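Helix-turn-helix transcriptional regulator (Pseudomonas aeruginosa, PDB 5XHX) probably acts as a DNA-binding transcriptional regulator of the LuxR family, this chain being its N-terminal ligand-binding domain. Local coordinates at residues L19-L32 with W165-E177. Numbering follows the deposited sequence.
Sequences LLEALDRPFFWRIL and WVIALMKKRIHFE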
loop_
_atom_site.group_PDB
_atom_site.type_symbol
_atom_site.label_atom_id
_atom_site.label_comp_id
_atom_site.label_asym_id
_atom_site.label_seq_id
_atom_site.Cartn_x
_atom_site.Cartn_y
_atom_site.Cartn_z
ATOM N N LEU A 19 6.617 4.658 -1.907
ATOM C CA LEU A 19 5.900 3.876 -2.906
ATOM C C LEU A 19 4.403 3.897 -2.637
ATOM O O LEU A 19 3.593 4.141 -3.545
ATOM C CB LEU A 19 6.443 2.449 -2.893
ATOM C CG LEU A 19 5.782 1.415 -3.788
ATOM C CD1 LEU A 19 5.885 1.862 -5.243
ATOM C CD2 LEU A 19 6.481 0.077 -3.565
ATOM N N LEU A 20 4.019 3.673 -1.373
ATOM C CA LEU A 20 2.610 3.713 -0.996
ATOM C C LEU A 20 2.015 5.101 -1.181
ATOM O O LEU A 20 0.831 5.224 -1.512
ATOM C CB LEU A 20 2.448 3.257 0.462
ATOM C CG LEU A 20 2.850 1.802 0.688
ATOM C CD1 LEU A 20 2.681 1.369 2.145
ATOM C CD2 LEU A 20 2.040 0.906 -0.262
ATOM N N GLU A 21 2.799 6.138 -0.972
ATOM C CA GLU A 21 2.329 7.486 -1.133
ATOM C C GLU A 21 2.028 7.826 -2.602
ATOM O O GLU A 21 1.175 8.612 -2.901
ATOM C CB GLU A 21 3.360 8.436 -0.535
ATOM C CG GLU A 21 2.975 9.860 -0.461
ATOM C CD GLU A 21 1.819 10.119 0.474
ATOM O OE1 GLU A 21 0.930 10.892 0.100
ATOM O OE2 GLU A 21 1.791 9.546 1.563
ATOM N N ALA A 22 2.744 7.179 -3.505
ATOM C CA ALA A 22 2.609 7.375 -4.944
ATOM C C ALA A 22 1.435 6.619 -5.541
ATOM O O ALA A 22 1.176 6.763 -6.741
ATOM C CB ALA A 22 3.900 6.947 -5.649
ATOM N N LEU A 23 0.713 5.839 -4.732
ATOM C CA LEU A 23 -0.286 4.921 -5.257
ATOM C C LEU A 23 -1.372 5.642 -6.049
ATOM O O LEU A 23 -1.960 5.055 -6.960
ATOM C CB LEU A 23 -0.891 4.107 -4.112
ATOM C CG LEU A 23 -1.866 2.958 -4.422
ATOM C CD1 LEU A 23 -1.280 1.930 -5.400
ATOM C CD2 LEU A 23 -2.287 2.249 -3.124
ATOM N N ASP A 24 -1.641 6.910 -5.740
ATOM C CA ASP A 24 -2.658 7.678 -6.449
ATOM C C ASP A 24 -2.053 8.784 -7.299
ATOM O O ASP A 24 -2.734 9.755 -7.623
ATOM C CB ASP A 24 -3.673 8.266 -5.465
ATOM C CG ASP A 24 -3.061 9.309 -4.530
ATOM O OD1 ASP A 24 -1.824 9.512 -4.552
ATOM O OD2 ASP A 24 -3.831 9.922 -3.759
ATOM N N ARG A 25 -0.785 8.664 -7.654
ATOM C CA ARG A 25 -0.069 9.692 -8.379
ATOM C C ARG A 25 0.336 9.171 -9.753
ATOM O O ARG A 25 0.446 7.954 -9.959
ATOM C CB ARG A 25 1.168 10.142 -7.585
ATOM C CG ARG A 25 0.846 10.628 -6.158
ATOM C CD ARG A 25 -0.086 11.868 -6.176
ATOM N NE ARG A 25 0.479 12.976 -6.955
ATOM C CZ ARG A 25 1.453 13.778 -6.520
ATOM N NH1 ARG A 25 1.975 13.595 -5.316
ATOM N NH2 ARG A 25 1.914 14.760 -7.285
ATOM N N PRO A 26 0.544 10.069 -10.726
ATOM C CA PRO A 26 0.868 9.616 -12.093
ATOM C C PRO A 26 2.139 8.798 -12.184
ATOM O O PRO A 26 2.239 7.914 -13.046
ATOM C CB PRO A 26 1.009 10.933 -12.874
ATOM C CG PRO A 26 0.231 11.935 -12.092
ATOM C CD PRO A 26 0.362 11.532 -10.652
ATOM N N PHE A 27 3.117 9.068 -11.326
ATOM C CA PHE A 27 4.427 8.435 -11.381
ATOM C C PHE A 27 4.507 7.143 -10.571
ATOM O O PHE A 27 5.616 6.695 -10.262
ATOM C CB PHE A 27 5.496 9.415 -10.887
ATOM C CG PHE A 27 5.090 10.181 -9.651
ATOM C CD1 PHE A 27 5.408 9.708 -8.390
ATOM C CD2 PHE A 27 4.369 11.364 -9.755
ATOM C CE1 PHE A 27 5.031 10.408 -7.247
ATOM C CE2 PHE A 27 3.983 12.069 -8.625
ATOM C CZ PHE A 27 4.321 11.589 -7.366
ATOM N N PHE A 28 3.369 6.542 -10.217
ATOM C CA PHE A 28 3.400 5.339 -9.382
ATOM C C PHE A 28 4.226 4.223 -10.019
ATOM O O PHE A 28 5.071 3.616 -9.358
ATOM C CB PHE A 28 1.985 4.838 -9.104
ATOM C CG PHE A 28 1.950 3.426 -8.564
ATOM C CD1 PHE A 28 2.243 3.173 -7.219
ATOM C CD2 PHE A 28 1.653 2.348 -9.400
ATOM C CE1 PHE A 28 2.234 1.878 -6.721
ATOM C CE2 PHE A 28 1.643 1.040 -8.902
ATOM C CZ PHE A 28 1.928 0.810 -7.560
ATOM N N TRP A 29 3.976 3.912 -11.299
ATOM C CA TRP A 29 4.676 2.784 -11.915
ATOM C C TRP A 29 6.174 3.034 -11.993
ATOM O O TRP A 29 6.973 2.105 -11.828
ATOM C CB TRP A 29 4.105 2.490 -13.309
ATOM C CG TRP A 29 2.707 1.996 -13.235
ATOM C CD1 TRP A 29 1.587 2.680 -13.566
ATOM C CD2 TRP A 29 2.269 0.718 -12.742
ATOM N NE1 TRP A 29 0.479 1.906 -13.351
ATOM C CE2 TRP A 29 0.872 0.693 -12.848
ATOM C CE3 TRP A 29 2.932 -0.420 -12.265
ATOM C CZ2 TRP A 29 0.108 -0.413 -12.461
ATOM C CZ3 TRP A 29 2.176 -1.522 -11.888
ATOM C CH2 TRP A 29 0.783 -1.509 -11.982
ATOM N N ARG A 30 6.579 4.281 -12.258
ATOM C CA ARG A 30 8.002 4.605 -12.222
ATOM C C ARG A 30 8.596 4.318 -10.847
ATOM O O ARG A 30 9.695 3.761 -10.746
ATOM C CB ARG A 30 8.244 6.068 -12.615
ATOM C CG ARG A 30 9.747 6.420 -12.660
ATOM C CD ARG A 30 10.043 7.882 -13.044
ATOM N NE ARG A 30 9.333 8.847 -12.206
ATOM C CZ ARG A 30 9.801 9.353 -11.063
ATOM N NH1 ARG A 30 10.991 8.992 -10.599
ATOM N NH2 ARG A 30 9.069 10.227 -10.379
ATOM N N ILE A 31 7.874 4.660 -9.775
ATOM C CA ILE A 31 8.416 4.437 -8.432
ATOM C C ILE A 31 8.459 2.948 -8.106
ATOM O O ILE A 31 9.401 2.467 -7.469
ATOM C CB ILE A 31 7.611 5.221 -7.376
ATOM C CG1 ILE A 31 7.626 6.724 -7.690
ATOM C CG2 ILE A 31 8.195 4.953 -5.959
ATOM C CD1 ILE A 31 9.022 7.281 -7.857
ATOM N N LEU A 32 7.450 2.190 -8.543
ATOM C CA LEU A 32 7.471 0.746 -8.320
ATOM C C LEU A 32 8.644 0.092 -9.050
ATOM O O LEU A 32 9.398 -0.700 -8.466
ATOM C CB LEU A 32 6.129 0.138 -8.754
ATOM C CG LEU A 32 6.028 -1.397 -8.687
ATOM C CD1 LEU A 32 6.483 -1.942 -7.327
ATOM C CD2 LEU A 32 4.606 -1.840 -8.993
ATOM N N TRP A 165 3.528 -8.510 -1.930
ATOM C CA TRP A 165 3.066 -7.137 -1.851
ATOM C C TRP A 165 3.180 -6.394 -3.174
ATOM O O TRP A 165 2.463 -5.407 -3.366
ATOM C CB TRP A 165 3.800 -6.363 -0.742
ATOM C CG TRP A 165 5.297 -6.290 -0.835
ATOM C CD1 TRP A 165 6.189 -7.074 -0.169
ATOM C CD2 TRP A 165 6.071 -5.364 -1.604
ATOM N NE1 TRP A 165 7.477 -6.709 -0.495
ATOM C CE2 TRP A 165 7.433 -5.651 -1.360
ATOM C CE3 TRP A 165 5.748 -4.307 -2.462
ATOM C CZ2 TRP A 165 8.471 -4.936 -1.963
ATOM C CZ3 TRP A 165 6.774 -3.600 -3.063
ATOM C CH2 TRP A 165 8.122 -3.920 -2.810
ATOM N N VAL A 166 4.038 -6.841 -4.099
ATOM C CA VAL A 166 4.028 -6.241 -5.436
ATOM C C VAL A 166 2.664 -6.428 -6.084
ATOM O O VAL A 166 2.056 -5.474 -6.572
ATOM C CB VAL A 166 5.152 -6.817 -6.316
ATOM C CG1 VAL A 166 4.977 -6.343 -7.793
ATOM C CG2 VAL A 166 6.503 -6.378 -5.774
ATOM N N ILE A 167 2.144 -7.654 -6.073
ATOM C CA ILE A 167 0.889 -7.874 -6.786
ATOM C C ILE A 167 -0.289 -7.277 -6.013
ATOM O O ILE A 167 -1.291 -6.876 -6.613
ATOM C CB ILE A 167 0.681 -9.372 -7.076
ATOM C CG1 ILE A 167 0.411 -10.133 -5.796
ATOM C CG2 ILE A 167 1.923 -9.985 -7.842
ATOM C CD1 ILE A 167 0.207 -11.633 -6.025
ATOM N N ALA A 168 -0.209 -7.236 -4.677
ATOM C CA ALA A 168 -1.250 -6.569 -3.898
ATOM C C ALA A 168 -1.313 -5.093 -4.247
ATOM O O ALA A 168 -2.398 -4.528 -4.452
ATOM C CB ALA A 168 -0.989 -6.757 -2.397
ATOM N N LEU A 169 -0.150 -4.453 -4.316
ATOM C CA LEU A 169 -0.068 -3.048 -4.695
ATOM C C LEU A 169 -0.619 -2.819 -6.098
ATOM O O LEU A 169 -1.370 -1.869 -6.336
ATOM C CB LEU A 169 1.393 -2.598 -4.646
ATOM C CG LEU A 169 1.949 -1.551 -3.702
ATOM C CD1 LEU A 169 3.287 -1.100 -4.279
ATOM C CD2 LEU A 169 0.988 -0.390 -3.556
ATOM N N MET A 170 -0.180 -3.641 -7.060
ATOM C CA MET A 170 -0.639 -3.484 -8.442
ATOM C C MET A 170 -2.156 -3.522 -8.516
ATOM O O MET A 170 -2.779 -2.671 -9.155
ATOM C CB MET A 170 -0.027 -4.575 -9.332
ATOM C CG MET A 170 1.485 -4.443 -9.489
ATOM S SD MET A 170 2.220 -5.835 -10.356
ATOM C CE MET A 170 1.221 -5.748 -11.878
ATOM N N LYS A 171 -2.765 -4.504 -7.848
ATOM C CA LYS A 171 -4.220 -4.628 -7.857
ATOM C C LYS A 171 -4.876 -3.375 -7.283
ATOM O O LYS A 171 -5.855 -2.863 -7.841
ATOM C CB LYS A 171 -4.632 -5.880 -7.070
ATOM C CG LYS A 171 -6.135 -6.165 -7.038
ATOM C CD LYS A 171 -6.743 -6.210 -8.438
ATOM C CE LYS A 171 -8.061 -6.984 -8.466
ATOM N NZ LYS A 171 -7.838 -8.466 -8.570
ATOM N N LYS A 172 -4.318 -2.832 -6.194
ATOM C CA LYS A 172 -4.905 -1.637 -5.598
ATOM C C LYS A 172 -4.707 -0.417 -6.486
ATOM O O LYS A 172 -5.569 0.469 -6.523
ATOM C CB LYS A 172 -4.319 -1.403 -4.201
ATOM C CG LYS A 172 -4.777 -2.442 -3.178
ATOM C CD LYS A 172 -6.301 -2.459 -3.092
ATOM C CE LYS A 172 -6.806 -3.502 -2.109
ATOM N NZ LYS A 172 -6.973 -4.852 -2.719
ATOM N N ARG A 173 -3.611 -0.370 -7.245
ATOM C CA ARG A 173 -3.396 0.776 -8.126
ATOM C C ARG A 173 -4.518 0.946 -9.153
ATOM O O ARG A 173 -4.762 2.074 -9.594
ATOM C CB ARG A 173 -2.022 0.655 -8.801
ATOM C CG ARG A 173 -1.770 1.594 -9.976
ATOM C CD ARG A 173 -1.820 3.081 -9.610
ATOM N NE ARG A 173 -1.537 3.915 -10.777
ATOM C CZ ARG A 173 -1.234 5.213 -10.736
ATOM N NH1 ARG A 173 -1.178 5.855 -9.577
ATOM N NH2 ARG A 173 -0.980 5.876 -11.862
ATOM N N ILE A 174 -5.247 -0.123 -9.494
ATOM C CA ILE A 174 -6.317 -0.031 -10.495
ATOM C C ILE A 174 -7.366 1.012 -10.114
ATOM O O ILE A 174 -7.930 1.687 -10.986
ATOM C CB ILE A 174 -6.979 -1.406 -10.704
ATOM C CG1 ILE A 174 -6.041 -2.333 -11.458
ATOM C CG2 ILE A 174 -8.301 -1.265 -11.463
ATOM C CD1 ILE A 174 -5.400 -1.676 -12.639
ATOM N N HIS A 175 -7.640 1.160 -8.832
ATOM C CA HIS A 175 -8.574 2.150 -8.357
ATOM C C HIS A 175 -8.205 3.555 -8.695
ATOM O O HIS A 175 -9.053 4.393 -8.759
ATOM C CB HIS A 175 -8.758 2.025 -6.869
ATOM C CG HIS A 175 -9.339 0.724 -6.478
ATOM N ND1 HIS A 175 -10.665 0.431 -6.654
ATOM C CD2 HIS A 175 -8.770 -0.385 -5.976
ATOM C CE1 HIS A 175 -10.893 -0.799 -6.261
ATOM N NE2 HIS A 175 -9.757 -1.323 -5.855
ATOM N N PHE A 176 -6.942 3.805 -8.918
ATOM C CA PHE A 176 -6.515 5.128 -9.247
ATOM C C PHE A 176 -6.140 5.264 -10.699
ATOM O O PHE A 176 -5.557 6.235 -11.072
ATOM C CB PHE A 176 -5.372 5.543 -8.354
ATOM C CG PHE A 176 -5.658 5.376 -6.902
ATOM C CD1 PHE A 176 -6.406 6.301 -6.231
ATOM C CD2 PHE A 176 -5.204 4.297 -6.221
ATOM C CE1 PHE A 176 -6.684 6.148 -4.939
ATOM C CE2 PHE A 176 -5.479 4.146 -4.912
ATOM C CZ PHE A 176 -6.224 5.074 -4.267
ATOM N N GLU A 177 -6.483 4.282 -11.514
ATOM C CA GLU A 177 -6.300 4.405 -12.949
ATOM C C GLU A 177 -7.604 4.788 -13.620
ATOM O O GLU A 177 -8.630 4.167 -13.475
ATOM C CB GLU A 177 -5.697 3.156 -13.589
ATOM C CG GLU A 177 -4.409 2.726 -13.010
ATOM C CD GLU A 177 -3.224 3.205 -13.766
ATOM O OE1 GLU A 177 -3.397 3.901 -14.736
ATOM O OE2 GLU A 177 -2.125 2.887 -13.370
#
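Helix 153-173 packs here against the turn joining helices 11-21 and 28-36, and Arg173 reaches across to grip that turn. CG anti to the backbone N (chi1 167°) and a bend at chi2 lay the arginine alongside the Phe28 ring, the two side chains running in opposite directions with ring and guanidinium planes 19° apart. Its NH1 donates to Leu23 O at 2.8 Å and to Arg25 O at 2.7 Å, in both cases from above the carbonyl plane; Phe28 N reaches Arg25 O from the opposite face. Phe28 CB lies over one face of the guanidinium. At the NE edge of the guanidinium, Glu177 OE2 takes two donors, Arg173 NE in a 2.9 Å salt bridge and Trp29 NE1 at 2.8 Å in the indole plane, which probably favours the ionised carboxylate. In this ligand-binding domain, segments 28-32 and 165-173 run antiparallel (175°) against one antiparallel sheet, Trp29 touching Trp45 and Met170 touching Leu143. Met170 CG meets the indole edge at CZ3, 3.8 Å away. Leu169 wedges between the two N-terminal helices, CD1 tight against Leu19 CD2 (3.5 Å) and CD2 against Leu20 and Leu23. Asp24 CB sits over one face of Phe176 in a CH-pi contact, while His175 of the second subunit meets that ring edge-to-face.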